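Local coordinates for peptidase S9 prolyl oligopeptidase catalytic domain-containing protein (Pyrococcus horikoshii, PDB 4HXF) that probably acts as a serine peptidase of the prolyl oligopeptidase family, an acylaminoacyl peptidase that self-compartmentalizes as a hexamer to select its substrates, at residues Met400-Met403 and Ala404-Gly407; Ile445-Phe448 and Leu449-Glu452; Thr472-Ala475 and Leu476-Ser479; Arg592-Leu595 and Phe596-Phe600. All coordinates share one frame; numbering follows the deposited sequence.

Interaction 1 of 4, residues Met400-Met403 and Ala404-Gly407; sequences MQLM and ASKG
Leu-402 and Lys-406 lie side by side one helical turn apart and point the same way. Leu-402 CD1 comes to 4.2 Å from Lys-406 CD, a loose apolar touch. Met-403 runs at a slant to the same lysine, and its SD lies 4.1 Å from Lys-406 CD. The bend at chi2 (-57°) places the methionine sulfur beside the lysine methylenes, and the one at chi3 (-75°) sets the direction of CE. Ser-405 works on the backbone instead. Its OG donates to Leu-402 O over 2.6 Å, tilted modestly from the carbonyl plane. Lys-406 N makes a weak bond to the same oxygen. This is the last turn of helix 398-405, the helix of a beta-alpha-beta unit between strands 378-384 and 409-413. A Schellman motif ends it: Tyr-408 N turns back to Met-403 O, and Gly-407 N bonds to Ala-404 O over 3.1 Å. Gly-407, with positive phi (99°), is the C-prime residue. Ala-404 N still makes a regular helical bond to Met-400 O at 3.0 Å. Gln-401 turns away from the turn, and its OE1 accepts from Phe-349 N. Met-403 faces helix 586-605.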
ATOM      1  N   MET A 400     -44.734   4.725  -4.116  1.00 14.54           N
ATOM      2  CA  MET A 400     -46.138   4.499  -4.285  1.00 15.34           C
ATOM      3  C   MET A 400     -46.387   3.129  -4.810  1.00 16.64           C
ATOM      4  O   MET A 400     -47.270   2.430  -4.403  1.00 16.19           O
ATOM      5  CB  MET A 400     -46.744   5.552  -5.231  1.00 16.13           C
ATOM      6  CG  MET A 400     -46.639   6.928  -4.586  1.00 14.30           C
ATOM      7  SD  MET A 400     -47.443   8.109  -5.761  1.00 16.62           S
ATOM      8  CE  MET A 400     -47.400   9.589  -4.738  1.00 15.33           C
ATOM      9  N   GLN A 401     -45.606   2.683  -5.813  1.00 16.30           N
ATOM     10  CA  GLN A 401     -45.718   1.339  -6.316  1.00 15.97           C
ATOM     11  C   GLN A 401     -45.403   0.286  -5.307  1.00 15.70           C
ATOM     12  O   GLN A 401     -46.154  -0.694  -5.139  1.00 15.15           O
ATOM     13  CB  GLN A 401     -44.896   1.077  -7.568  1.00 17.18           C
ATOM     14  CG  GLN A 401     -45.193   2.002  -8.730  1.00 17.25           C
ATOM     15  CD  GLN A 401     -46.565   1.736  -9.292  1.00 17.87           C
ATOM     16  OE1 GLN A 401     -46.912   0.580  -9.511  1.00 19.26           O
ATOM     17  NE2 GLN A 401     -47.344   2.792  -9.502  1.00 18.62           N
ATOM     18  N   LEU A 402     -44.338   0.530  -4.540  1.00 15.46           N
ATOM     19  CA  LEU A 402     -43.919  -0.375  -3.494  1.00 15.59           C
ATOM     20  C   LEU A 402     -45.002  -0.527  -2.412  1.00 15.36           C
ATOM     21  O   LEU A 402     -45.383  -1.671  -2.099  1.00 16.34           O
ATOM     22  CB  LEU A 402     -42.693   0.205  -2.790  1.00 15.72           C
ATOM     23  CG  LEU A 402     -42.132  -0.555  -1.574  1.00 16.39           C
ATOM     24  CD1 LEU A 402     -41.750  -2.016  -1.770  1.00 17.60           C
ATOM     25  CD2 LEU A 402     -41.001   0.317  -0.930  1.00 17.08           C
ATOM     26  N   MET A 403     -45.553   0.582  -1.921  1.00 14.66           N
ATOM     27  CA  MET A 403     -46.584   0.466  -0.891  1.00 15.68           C
ATOM     28  C   MET A 403     -47.907  -0.102  -1.350  1.00 16.41           C
ATOM     29  O   MET A 403     -48.613  -0.832  -0.661  1.00 15.76           O
ATOM     30  CB  MET A 403     -46.680   1.715  -0.042  1.00 16.51           C
ATOM     31  CG  MET A 403     -45.402   2.185   0.581  1.00 15.72           C
ATOM     32  SD  MET A 403     -44.580   0.985   1.620  1.00 16.67           S
ATOM     33  CE  MET A 403     -45.621   0.991   3.112  1.00 17.51           C
ATOM     34  N   ALA A 404     -48.245   0.208  -2.631  1.00 14.66           N
ATOM     35  CA  ALA A 404     -49.406  -0.419  -3.202  1.00 16.85           C
ATOM     36  C   ALA A 404     -49.291  -1.941  -3.210  1.00 17.34           C
ATOM     37  O   ALA A 404     -50.247  -2.672  -2.910  1.00 18.17           O
ATOM     38  CB  ALA A 404     -49.657   0.077  -4.652  1.00 17.20           C
ATOM     39  N   SER A 405     -48.089  -2.399  -3.569  1.00 17.75           N
ATOM     40  CA  SER A 405     -47.796  -3.815  -3.621  1.00 17.92           C
ATOM     41  C   SER A 405     -47.904  -4.483  -2.216  1.00 17.79           C
ATOM     42  O   SER A 405     -48.117  -5.675  -2.152  1.00 17.89           O
ATOM     43  CB  SER A 405     -46.455  -4.119  -4.237  1.00 19.81           C
ATOM     44  OG  SER A 405     -45.417  -3.944  -3.307  1.00 20.22           O
ATOM     45  N   LYS A 406     -47.711  -3.713  -1.168  1.00 18.57           N
ATOM     46  CA  LYS A 406     -47.816  -4.185   0.203  1.00 19.36           C
ATOM     47  C   LYS A 406     -49.210  -3.988   0.823  1.00 20.64           C
ATOM     48  O   LYS A 406     -49.373  -4.172   2.030  1.00 22.06           O
ATOM     49  CB  LYS A 406     -46.757  -3.521   1.080  1.00 20.20           C
ATOM     50  CG  LYS A 406     -45.381  -3.848   0.567  1.00 22.56           C
ATOM     51  CD  LYS A 406     -44.404  -3.077   1.285  1.00 27.90           C
ATOM     52  CE  LYS A 406     -44.228  -3.616   2.734  1.00 32.44           C
ATOM     53  NZ  LYS A 406     -43.749  -5.052   2.753  1.00 34.32           N
ATOM     54  N   GLY A 407     -50.212  -3.649   0.023  1.00 19.15           N
ATOM     55  CA  GLY A 407     -51.600  -3.747   0.471  1.00 18.90           C
ATOM     56  C   GLY A 407     -52.145  -2.390   0.941  1.00 17.78           C
ATOM     57  O   GLY A 407     -53.177  -2.348   1.631  1.00 19.21           O
TER

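Interaction 2 of 4, residues Ile445-Phe448 and Leu449-Glu452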
ATOM      1  N   ILE A 445     -58.869  13.849   0.256  1.00 17.22           N
ATOM      2  CA  ILE A 445     -58.976  12.591   1.017  1.00 17.33           C
ATOM      3  C   ILE A 445     -60.427  12.257   1.236  1.00 17.81           C
ATOM      4  O   ILE A 445     -60.836  11.125   1.080  1.00 19.26           O
ATOM      5  CB  ILE A 445     -58.269  12.713   2.395  1.00 16.66           C
ATOM      6  CG1 ILE A 445     -56.825  12.906   2.245  1.00 16.81           C
ATOM      7  CG2 ILE A 445     -58.592  11.469   3.298  1.00 19.22           C
ATOM      8  CD1 ILE A 445     -56.138  13.322   3.540  1.00 15.36           C
ATOM      9  N   GLU A 446     -61.286  13.219   1.567  1.00 17.47           N
ATOM     10  CA  GLU A 446     -62.687  13.019   1.832  1.00 19.89           C
ATOM     11  C   GLU A 446     -63.390  12.510   0.595  1.00 18.79           C
ATOM     12  O   GLU A 446     -64.154  11.521   0.689  1.00 19.62           O
ATOM     13  CB  GLU A 446     -63.334  14.293   2.343  1.00 21.77           C
ATOM     14  CG  GLU A 446     -64.761  14.138   2.750  1.00 30.59           C
ATOM     15  CD  GLU A 446     -65.438  15.507   3.093  1.00 39.06           C
ATOM     16  OE1 GLU A 446     -66.582  15.421   3.615  1.00 54.27           O
ATOM     17  OE2 GLU A 446     -64.868  16.615   2.797  1.00 41.36           O
ATOM     18  N   GLU A 447     -63.011  13.004  -0.560  1.00 18.24           N
ATOM     19  CA  GLU A 447     -63.643  12.535  -1.775  1.00 18.68           C
ATOM     20  C   GLU A 447     -63.179  11.120  -2.159  1.00 19.05           C
ATOM     21  O   GLU A 447     -64.001  10.270  -2.527  1.00 20.32           O
ATOM     22  CB  GLU A 447     -63.428  13.511  -2.929  1.00 19.73           C
ATOM     23  CG  GLU A 447     -63.977  13.049  -4.301  1.00 20.49           C
ATOM     24  CD  GLU A 447     -65.491  12.800  -4.394  1.00 24.34           C
ATOM     25  OE1 GLU A 447     -65.907  12.324  -5.457  1.00 24.60           O
ATOM     26  OE2 GLU A 447     -66.233  13.035  -3.381  1.00 24.25           O
ATOM     27  N   PHE A 448     -61.863  10.886  -1.970  1.00 18.68           N
ATOM     28  CA  PHE A 448     -61.318   9.577  -2.190  1.00 17.62           C
ATOM     29  C   PHE A 448     -62.038   8.527  -1.321  1.00 20.23           C
ATOM     30  O   PHE A 448     -62.398   7.425  -1.793  1.00 19.08           O
ATOM     31  CB  PHE A 448     -59.800   9.582  -1.918  1.00 16.41           C
ATOM     32  CG  PHE A 448     -59.291   8.232  -1.493  1.00 16.66           C
ATOM     33  CD1 PHE A 448     -59.038   7.271  -2.438  1.00 16.01           C
ATOM     34  CD2 PHE A 448     -59.006   7.952  -0.180  1.00 17.69           C
ATOM     35  CE1 PHE A 448     -58.616   5.984  -2.107  1.00 17.38           C
ATOM     36  CE2 PHE A 448     -58.527   6.680   0.184  1.00 18.88           C
ATOM     37  CZ  PHE A 448     -58.369   5.684  -0.792  1.00 17.72           C
ATOM     38  N   LEU A 449     -62.268   8.843  -0.049  1.00 19.72           N
ATOM     39  CA  LEU A 449     -62.930   7.865   0.874  1.00 22.40           C
ATOM     40  C   LEU A 449     -64.347   7.545   0.401  1.00 21.43           C
ATOM     41  O   LEU A 449     -64.853   6.441   0.573  1.00 21.44           O
ATOM     42  CB  LEU A 449     -62.923   8.375   2.325  1.00 22.25           C
ATOM     43  CG  LEU A 449     -61.589   8.490   2.989  1.00 21.25           C
ATOM     44  CD1 LEU A 449     -61.745   9.226   4.332  1.00 20.08           C
ATOM     45  CD2 LEU A 449     -60.928   7.147   3.190  1.00 18.72           C
ATOM     46  N   ARG A 450     -65.036   8.560  -0.138  1.00 21.99           N
ATOM     47  CA  ARG A 450     -66.336   8.418  -0.734  1.00 23.14           C
ATOM     48  C   ARG A 450     -66.318   7.486  -1.925  1.00 23.15           C
ATOM     49  O   ARG A 450     -67.208   6.592  -2.072  1.00 22.84           O
ATOM     50  CB  ARG A 450     -66.909   9.795  -1.037  1.00 23.82           C
ATOM     51  CG  ARG A 450     -68.412   9.719  -1.376  1.00 25.59           C
ATOM     52  CD  ARG A 450     -68.943  11.034  -1.968  1.00 27.91           C
ATOM     53  NE  ARG A 450     -68.460  11.289  -3.344  1.00 28.16           N
ATOM     54  CZ  ARG A 450     -68.877  10.691  -4.455  1.00 29.85           C
ATOM     55  NH1 ARG A 450     -69.885   9.784  -4.424  1.00 34.17           N
ATOM     56  NH2 ARG A 450     -68.314  11.038  -5.635  1.00 30.09           N
ATOM     57  N   LEU A 451     -65.328   7.657  -2.775  1.00 21.00           N
ATOM     58  CA  LEU A 451     -65.134   6.827  -3.950  1.00 20.46           C
ATOM     59  C   LEU A 451     -64.741   5.355  -3.589  1.00 20.69           C
ATOM     60  O   LEU A 451     -65.066   4.407  -4.328  1.00 21.66           O
ATOM     61  CB  LEU A 451     -64.092   7.438  -4.892  1.00 20.82           C
ATOM     62  CG  LEU A 451     -64.477   8.796  -5.576  1.00 21.48           C
ATOM     63  CD1 LEU A 451     -63.196   9.402  -6.234  1.00 21.58           C
ATOM     64  CD2 LEU A 451     -65.601   8.594  -6.610  1.00 20.95           C
ATOM     65  N   GLU A 452     -64.086   5.153  -2.448  1.00 22.54           N
ATOM     66  CA  GLU A 452     -63.502   3.848  -2.095  1.00 22.40           C
ATOM     67  C   GLU A 452     -63.916   3.456  -0.663  1.00 22.86           C
ATOM     68  O   GLU A 452     -63.152   3.620   0.330  1.00 23.94           O
ATOM     69  CB  GLU A 452     -61.975   3.890  -2.255  1.00 21.06           C
ATOM     70  CG  GLU A 452     -61.554   3.983  -3.751  1.00 21.06           C
ATOM     71  CD  GLU A 452     -61.775   2.670  -4.493  1.00 22.45           C
ATOM     72  OE1 GLU A 452     -61.953   2.669  -5.745  1.00 22.70           O
ATOM     73  OE2 GLU A 452     -61.770   1.572  -3.857  1.00 21.31           O
TER
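Leu-449 and Phe-448 are neighbours in sequence whose side chains still meet. Leu-449 CD2 lies 3.9 Å from Phe-448 CE2. The other methyl of the leucine, CD1, sits 4.0 Å from Ile-445 CG2, and these two chains run alongside each other. Leu-449 thus bridges the isoleucine and the ring. Glu-452 CG approaches another part of the rim, 3.9 Å from Phe-448 CE1. It comes in obliquely, on the same side of the ring plane as Leu-449 CD2. The ring also meets Tyr-367 edge-to-face. The carboxylate of Glu-452 goes past it to the hydroxyls of Tyr-367 and Tyr-409.

Glu-447 carries the polar part. Its side chain sets out on the side of its own carbonyl carbon (chi1 176°), then kinks at chi2 (61°), and the carboxylate ends up beside Arg-450. The arginine takes it side-on with two nitrogens. NE donates to Glu-447 OE2 over 2.8 Å, in the guanidinium plane, and NH2 donates to Glu-447 OE1 over 2.7 Å, on its syn lone pair. The two planes are 35° apart. All this lies on the last turns of helix 436-451 in the alpha/beta hydrolase domain. Having one bond to each oxygen restrains rotation of the carboxylate, and the pairing probably favours the charged forms of both groups.

Interaction 3 of 4, residues Thr472-Ala475 and Leu476-Ser479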
ATOM      1  N   THR A 472     -46.828  17.082   6.388  1.00 12.29           N
ATOM      2  CA  THR A 472     -46.978  15.944   7.272  1.00 12.59           C
ATOM      3  C   THR A 472     -46.895  16.409   8.729  1.00 12.51           C
ATOM      4  O   THR A 472     -47.716  16.055   9.563  1.00 13.11           O
ATOM      5  CB  THR A 472     -45.877  14.865   7.006  1.00 14.13           C
ATOM      6  OG1 THR A 472     -46.082  14.325   5.678  1.00 14.75           O
ATOM      7  CG2 THR A 472     -45.947  13.692   7.983  1.00 12.69           C
ATOM      8  N   ASN A 473     -45.846  17.179   9.025  1.00 11.91           N
ATOM      9  CA  ASN A 473     -45.722  17.796  10.379  1.00 12.63           C
ATOM     10  C   ASN A 473     -46.982  18.540  10.785  1.00 13.68           C
ATOM     11  O   ASN A 473     -47.596  18.431  11.868  1.00 13.52           O
ATOM     12  CB  ASN A 473     -44.534  18.772  10.469  1.00 10.95           C
ATOM     13  CG  ASN A 473     -43.183  18.151  10.246  1.00 11.60           C
ATOM     14  OD1 ASN A 473     -42.991  16.925  10.345  1.00 13.00           O
ATOM     15  ND2 ASN A 473     -42.172  19.039   9.967  1.00 12.37           N
ATOM     16  N   TRP A 474     -47.432  19.391   9.847  1.00 12.62           N
ATOM     17  CA  TRP A 474     -48.575  20.264  10.061  1.00 12.82           C
ATOM     18  C   TRP A 474     -49.817  19.493  10.270  1.00 13.28           C
ATOM     19  O   TRP A 474     -50.570  19.682  11.230  1.00 14.14           O
ATOM     20  CB  TRP A 474     -48.693  21.161   8.855  1.00 12.95           C
ATOM     21  CG  TRP A 474     -49.747  22.251   9.005  1.00 14.28           C
ATOM     22  CD1 TRP A 474     -50.857  22.356   8.238  1.00 12.15           C
ATOM     23  CD2 TRP A 474     -49.703  23.481   9.827  1.00 12.83           C
ATOM     24  NE1 TRP A 474     -51.587  23.451   8.568  1.00 14.15           N
ATOM     25  CE2 TRP A 474     -50.929  24.193   9.542  1.00 13.49           C
ATOM     26  CE3 TRP A 474     -48.853  23.989  10.804  1.00 13.58           C
ATOM     27  CZ2 TRP A 474     -51.193  25.407  10.075  1.00 14.98           C
ATOM     28  CZ3 TRP A 474     -49.159  25.184  11.407  1.00 14.01           C
ATOM     29  CH2 TRP A 474     -50.298  25.901  11.084  1.00 15.12           C
ATOM     30  N   ALA A 475     -50.045  18.496   9.428  1.00 13.89           N
ATOM     31  CA  ALA A 475     -51.225  17.656   9.486  1.00 15.18           C
ATOM     32  C   ALA A 475     -51.358  16.953  10.853  1.00 15.57           C
ATOM     33  O   ALA A 475     -52.459  16.880  11.458  1.00 16.55           O
ATOM     34  CB  ALA A 475     -51.146  16.580   8.405  1.00 14.86           C
ATOM     35  N   LEU A 476     -50.213  16.521  11.384  1.00 14.89           N
ATOM     36  CA  LEU A 476     -50.287  15.790  12.669  1.00 15.86           C
ATOM     37  C   LEU A 476     -50.533  16.752  13.812  1.00 14.86           C
ATOM     38  O   LEU A 476     -51.045  16.379  14.873  1.00 14.53           O
ATOM     39  CB  LEU A 476     -49.000  15.015  12.942  1.00 16.03           C
ATOM     40  CG  LEU A 476     -49.000  13.576  12.438  1.00 19.38           C
ATOM     41  CD1 LEU A 476     -49.581  13.269  11.093  1.00 19.09           C
ATOM     42  CD2 LEU A 476     -47.647  12.875  12.804  1.00 16.36           C
ATOM     43  N   THR A 477     -50.233  18.026  13.595  1.00 14.67           N
ATOM     44  CA  THR A 477     -50.526  19.039  14.598  1.00 15.04           C
ATOM     45  C   THR A 477     -51.907  19.667  14.466  1.00 15.55           C
ATOM     46  O   THR A 477     -52.437  20.262  15.399  1.00 18.03           O
ATOM     47  CB  THR A 477     -49.545  20.234  14.627  1.00 14.32           C
ATOM     48  OG1 THR A 477     -49.682  21.033  13.459  1.00 15.06           O
ATOM     49  CG2 THR A 477     -48.074  19.850  14.886  1.00 12.73           C
ATOM     50  N   GLN A 478     -52.581  19.504  13.284  1.00 16.52           N
ATOM     51  CA  GLN A 478     -53.820  20.225  13.051  1.00 17.50           C
ATOM     52  C   GLN A 478     -55.024  19.304  12.852  1.00 21.33           C
ATOM     53  O   GLN A 478     -56.148  19.801  12.801  1.00 21.41           O
ATOM     54  CB  GLN A 478     -53.674  21.056  11.794  1.00 16.43           C
ATOM     55  CG  GLN A 478     -52.571  22.126  11.841  1.00 17.38           C
ATOM     56  CD  GLN A 478     -52.763  23.102  12.968  1.00 17.11           C
ATOM     57  OE1 GLN A 478     -53.896  23.549  13.252  1.00 21.49           O
ATOM     58  NE2 GLN A 478     -51.619  23.510  13.603  1.00 19.04           N
ATOM     59  N   SER A 479     -54.828  18.006  12.742  1.00 19.73           N
ATOM     60  CA  SER A 479     -55.920  17.109  12.471  1.00 20.77           C
ATOM     61  C   SER A 479     -55.734  15.878  13.324  1.00 22.60           C
ATOM     62  O   SER A 479     -54.594  15.527  13.688  1.00 26.02           O
ATOM     63  CB  SER A 479     -55.831  16.688  11.033  1.00 19.25           C
ATOM     64  OG  SER A 479     -56.756  15.698  10.572  1.00 24.01           O
TER
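Trp-474 has its CG anti to the backbone N (chi1 -173°), while Gln-478, one turn later, bends at chi2. Together these torsions lay the glutamine chain over one face of the indole. Gln-478 CG stands 3.6 Å from the centroid of the five-membered ring, only 14° off its normal, a CH-pi contact. The amide continues over the six-membered ring, its plane 27° from that of the indole, and Gln-478 NE2 is 3.7 Å from Trp-474 CZ3. The same NE2 donates to Thr-477 OG1 over 3.1 Å. That hydroxyl in turn donates to Trp-474 O at 2.8 Å. The threonine therefore links the amide to the helix backbone, and the bond fixes the rotation of its side chain.

The residues form the end of helix 467-478, between strands 460-465 and 484-488 of a beta-alpha-beta unit. This helix probably follows the nucleophile elbow, as in the alpha/beta hydrolase fold; Ser-466 just before it is in the inhibitor pocket. The last turn is tightened: Ala-475 O accepts from Gln-478 N at 3.2 Å and from Ser-479 N at 2.9 Å, both from the same face of its plane. Ser-479 then leaves helical geometry, and its OG bonds to Leu-481 N.

Trp-474 NE1 donates to Gly-434 O, and Phe-438 and Tyr-530 both meet the indole edge-to-face. Asn-473 points elsewhere, with OD1 bonded to Ser-487 OG and ND2 to Ile-491 O.

Interaction 4 of 4, residues Arg592-Leu595 and Phe596-Phe600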
ATOM      1  N   ARG A 592     -33.215   3.504   3.614  1.00 12.47           N
ATOM      2  CA  ARG A 592     -34.356   4.403   3.743  1.00 13.92           C
ATOM      3  C   ARG A 592     -35.638   3.744   3.324  1.00 14.52           C
ATOM      4  O   ARG A 592     -36.662   3.861   4.025  1.00 14.34           O
ATOM      5  CB  ARG A 592     -34.153   5.715   2.952  1.00 13.56           C
ATOM      6  CG  ARG A 592     -35.383   6.591   2.996  1.00 16.00           C
ATOM      7  CD  ARG A 592     -35.286   7.847   2.201  1.00 16.97           C
ATOM      8  NE  ARG A 592     -36.643   8.376   1.933  1.00 17.45           N
ATOM      9  CZ  ARG A 592     -37.491   7.924   1.015  1.00 19.17           C
ATOM     10  NH1 ARG A 592     -38.711   8.441   0.921  1.00 16.86           N
ATOM     11  NH2 ARG A 592     -37.137   6.999   0.136  1.00 17.59           N
ATOM     12  N   TYR A 593     -35.639   3.065   2.165  1.00 14.29           N
ATOM     13  CA  TYR A 593     -36.864   2.399   1.740  1.00 14.49           C
ATOM     14  C   TYR A 593     -37.339   1.359   2.748  1.00 14.97           C
ATOM     15  O   TYR A 593     -38.557   1.221   2.997  1.00 14.18           O
ATOM     16  CB  TYR A 593     -36.733   1.784   0.346  1.00 13.89           C
ATOM     17  CG  TYR A 593     -36.552   2.749  -0.833  1.00 13.71           C
ATOM     18  CD1 TYR A 593     -35.482   2.588  -1.738  1.00 14.44           C
ATOM     19  CD2 TYR A 593     -37.428   3.747  -1.039  1.00 14.51           C
ATOM     20  CE1 TYR A 593     -35.401   3.415  -2.850  1.00 14.55           C
ATOM     21  CE2 TYR A 593     -37.315   4.650  -2.102  1.00 15.68           C
ATOM     22  CZ  TYR A 593     -36.274   4.443  -3.017  1.00 14.98           C
ATOM     23  OH  TYR A 593     -36.156   5.287  -4.104  1.00 16.05           O
ATOM     24  N   LYS A 594     -36.406   0.631   3.378  1.00 15.32           N
ATOM     25  CA  LYS A 594     -36.800  -0.431   4.273  1.00 17.18           C
ATOM     26  C   LYS A 594     -37.365   0.204   5.571  1.00 16.47           C
ATOM     27  O   LYS A 594     -38.412  -0.216   6.137  1.00 16.61           O
ATOM     28  CB  LYS A 594     -35.577  -1.272   4.591  1.00 19.78           C
ATOM     29  CG  LYS A 594     -35.887  -2.368   5.596  1.00 20.20           C
ATOM     30  CD  LYS A 594     -36.968  -3.346   5.139  1.00 24.13           C
ATOM     31  CE  LYS A 594     -37.024  -4.620   5.993  1.00 28.94           C
ATOM     32  NZ  LYS A 594     -38.161  -5.557   5.691  1.00 27.87           N
ATOM     33  N   LEU A 595     -36.746   1.320   6.039  1.00 14.17           N
ATOM     34  CA  LEU A 595     -37.287   2.088   7.199  0.50 14.88           C
ATOM     35  C   LEU A 595     -38.706   2.593   6.932  1.00 15.35           C
ATOM     36  O   LEU A 595     -39.607   2.478   7.764  1.00 14.68           O
ATOM     37  CB  LEU A 595     -36.418   3.296   7.586  0.50 14.92           C
ATOM     38  CG  LEU A 595     -35.057   3.084   8.237  0.50 15.45           C
ATOM     39  CD1 LEU A 595     -34.272   4.397   8.302  0.50 15.33           C
ATOM     40  CD2 LEU A 595     -35.308   2.494   9.643  0.50 15.81           C
ATOM     41  N   PHE A 596     -38.885   3.166   5.740  1.00 14.53           N
ATOM     42  CA  PHE A 596     -40.136   3.747   5.357  1.00 14.63           C
ATOM     43  C   PHE A 596     -41.205   2.664   5.378  1.00 15.66           C
ATOM     44  O   PHE A 596     -42.287   2.824   5.976  1.00 14.95           O
ATOM     45  CB  PHE A 596     -39.958   4.324   3.961  1.00 14.50           C
ATOM     46  CG  PHE A 596     -41.180   5.024   3.351  1.00 14.67           C
ATOM     47  CD1 PHE A 596     -41.284   6.405   3.365  1.00 16.01           C
ATOM     48  CD2 PHE A 596     -42.159   4.298   2.667  1.00 16.82           C
ATOM     49  CE1 PHE A 596     -42.375   7.046   2.817  1.00 18.02           C
ATOM     50  CE2 PHE A 596     -43.215   4.931   2.044  1.00 19.05           C
ATOM     51  CZ  PHE A 596     -43.351   6.315   2.177  1.00 18.41           C
ATOM     52  N   MET A 597     -40.947   1.542   4.718  1.00 15.23           N
ATOM     53  CA  MET A 597     -41.984   0.537   4.634  0.50 16.35           C
ATOM     54  C   MET A 597     -42.261  -0.084   5.998  1.00 17.65           C
ATOM     55  O   MET A 597     -43.438  -0.300   6.319  1.00 18.33           O
ATOM     56  CB  MET A 597     -41.719  -0.495   3.482  0.50 18.85           C
ATOM     57  CG  MET A 597     -40.528  -1.376   3.634  0.50 19.16           C
ATOM     58  SD  MET A 597     -39.906  -2.045   1.994  0.50 25.96           S
ATOM     59  CE  MET A 597     -40.125  -3.712   2.538  0.50 18.72           C
ATOM     60  N   GLU A 598     -41.233  -0.321   6.787  1.00 16.40           N
ATOM     61  CA  GLU A 598     -41.476  -0.925   8.079  1.00 16.96           C
ATOM     62  C   GLU A 598     -42.160  -0.050   9.102  1.00 16.31           C
ATOM     63  O   GLU A 598     -42.970  -0.529   9.892  1.00 15.77           O
ATOM     64  CB  GLU A 598     -40.191  -1.489   8.689  1.00 16.18           C
ATOM     65  CG  GLU A 598     -39.626  -2.680   7.913  1.00 21.42           C
ATOM     66  CD  GLU A 598     -40.623  -3.832   7.798  1.00 30.94           C
ATOM     67  OE1 GLU A 598     -41.311  -4.115   8.833  1.00 28.57           O
ATOM     68  OE2 GLU A 598     -40.776  -4.419   6.664  1.00 29.55           O
ATOM     69  N   PHE A 599     -41.917   1.245   9.044  1.00 16.34           N
ATOM     70  CA  PHE A 599     -42.633   2.198   9.935  1.00 15.18           C
ATOM     71  C   PHE A 599     -44.111   2.156   9.657  1.00 15.49           C
ATOM     72  O   PHE A 599     -44.920   2.008  10.543  1.00 16.11           O
ATOM     73  CB  PHE A 599     -42.064   3.585   9.859  1.00 14.85           C
ATOM     74  CG  PHE A 599     -42.509   4.476  10.968  1.00 15.00           C
ATOM     75  CD1 PHE A 599     -41.908   4.347  12.222  1.00 15.24           C
ATOM     76  CD2 PHE A 599     -43.567   5.389  10.786  1.00 15.54           C
ATOM     77  CE1 PHE A 599     -42.301   5.189  13.248  1.00 14.68           C
ATOM     78  CE2 PHE A 599     -44.017   6.146  11.851  1.00 14.68           C
ATOM     79  CZ  PHE A 599     -43.364   6.060  13.077  1.00 15.37           C
ATOM     80  N   PHE A 600     -44.513   2.171   8.371  1.00 14.84           N
ATOM     81  CA  PHE A 600     -45.933   2.066   8.077  1.00 14.92           C
ATOM     82  C   PHE A 600     -46.509   0.688   8.383  1.00 17.07           C
ATOM     83  O   PHE A 600     -47.599   0.608   8.920  1.00 16.85           O
ATOM     84  CB  PHE A 600     -46.244   2.452   6.612  1.00 15.89           C
ATOM     85  CG  PHE A 600     -46.343   3.945   6.390  1.00 16.99           C
ATOM     86  CD1 PHE A 600     -45.565   4.594   5.434  1.00 18.18           C
ATOM     87  CD2 PHE A 600     -47.147   4.754   7.209  1.00 19.85           C
ATOM     88  CE1 PHE A 600     -45.761   5.959   5.155  1.00 19.28           C
ATOM     89  CE2 PHE A 600     -47.220   6.168   6.999  1.00 18.98           C
ATOM     90  CZ  PHE A 600     -46.517   6.729   5.982  1.00 19.23           C
TER
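Glu-598 N bonds to Lys-594 O at 2.9 Å, a regular backbone bond of the helix. Above it the side chains of the same two residues form a salt bridge, with Lys-594 NZ 3.0 Å from Glu-598 OE2. The ammonium meets the oxygen from above the carboxylate plane, about 50° out of it. One kink, at chi2 (59°), in an otherwise extended lysine chain leads NZ to the glutamate. The lysine methylenes follow the glutamate as well, with Lys-594 CE 3.8 Å from Glu-598 CG. The other carboxylate oxygen, OE1, pairs with Arg-602, so the glutamate joins two basic residues of the helix.

On another face Arg-592 lies alongside Phe-596, its NH1 4.1 Å from Phe-596 CD1. The guanidinium and ring planes are 40° apart. The arginine's charge is matched elsewhere, by Glu-488 and Glu-399. Phe-600 CD1 lies 4.1 Å above the ring plane of Phe-596, displaced toward the rim.

All of this belongs to helix 586-605. Phe-596, Phe-599 and Phe-600 pack on Ile-486 of strand 484-488, while Phe-596 and Phe-600 meet Met-403 of helix 398-405. Lys-594 touches Leu-617 of helix 613-617. In the conformer given, Leu-595 also packs on Leu-617 and on Phe-131 of a neighbouring subunit.

Overall arrangement
All four are local contacts along helices of the alpha/beta hydrolase domain, interactions 1 to 3 at a C-terminal end. Interactions 1 and 4 touch, with centres 12 Å apart: Met-403 CG lies 3.8 Å from Phe-596 CE2, and Met-403 CE 3.8 Å from Phe-600 CB. Interactions 2 and 3 do not touch; their nearest atoms are about 7 Å apart, but Phe-438 of helix 436-451, which carries interaction 2, packs against interaction 3. Interactions 3 and 4 also stay about 7 Å apart at their nearest atoms. Strand 484-488 links them through Ser-487 and Ile-486. The bound inhibitor lies about 11 Å from the side chain of Asn-473 and 12 Å from that of Arg-592.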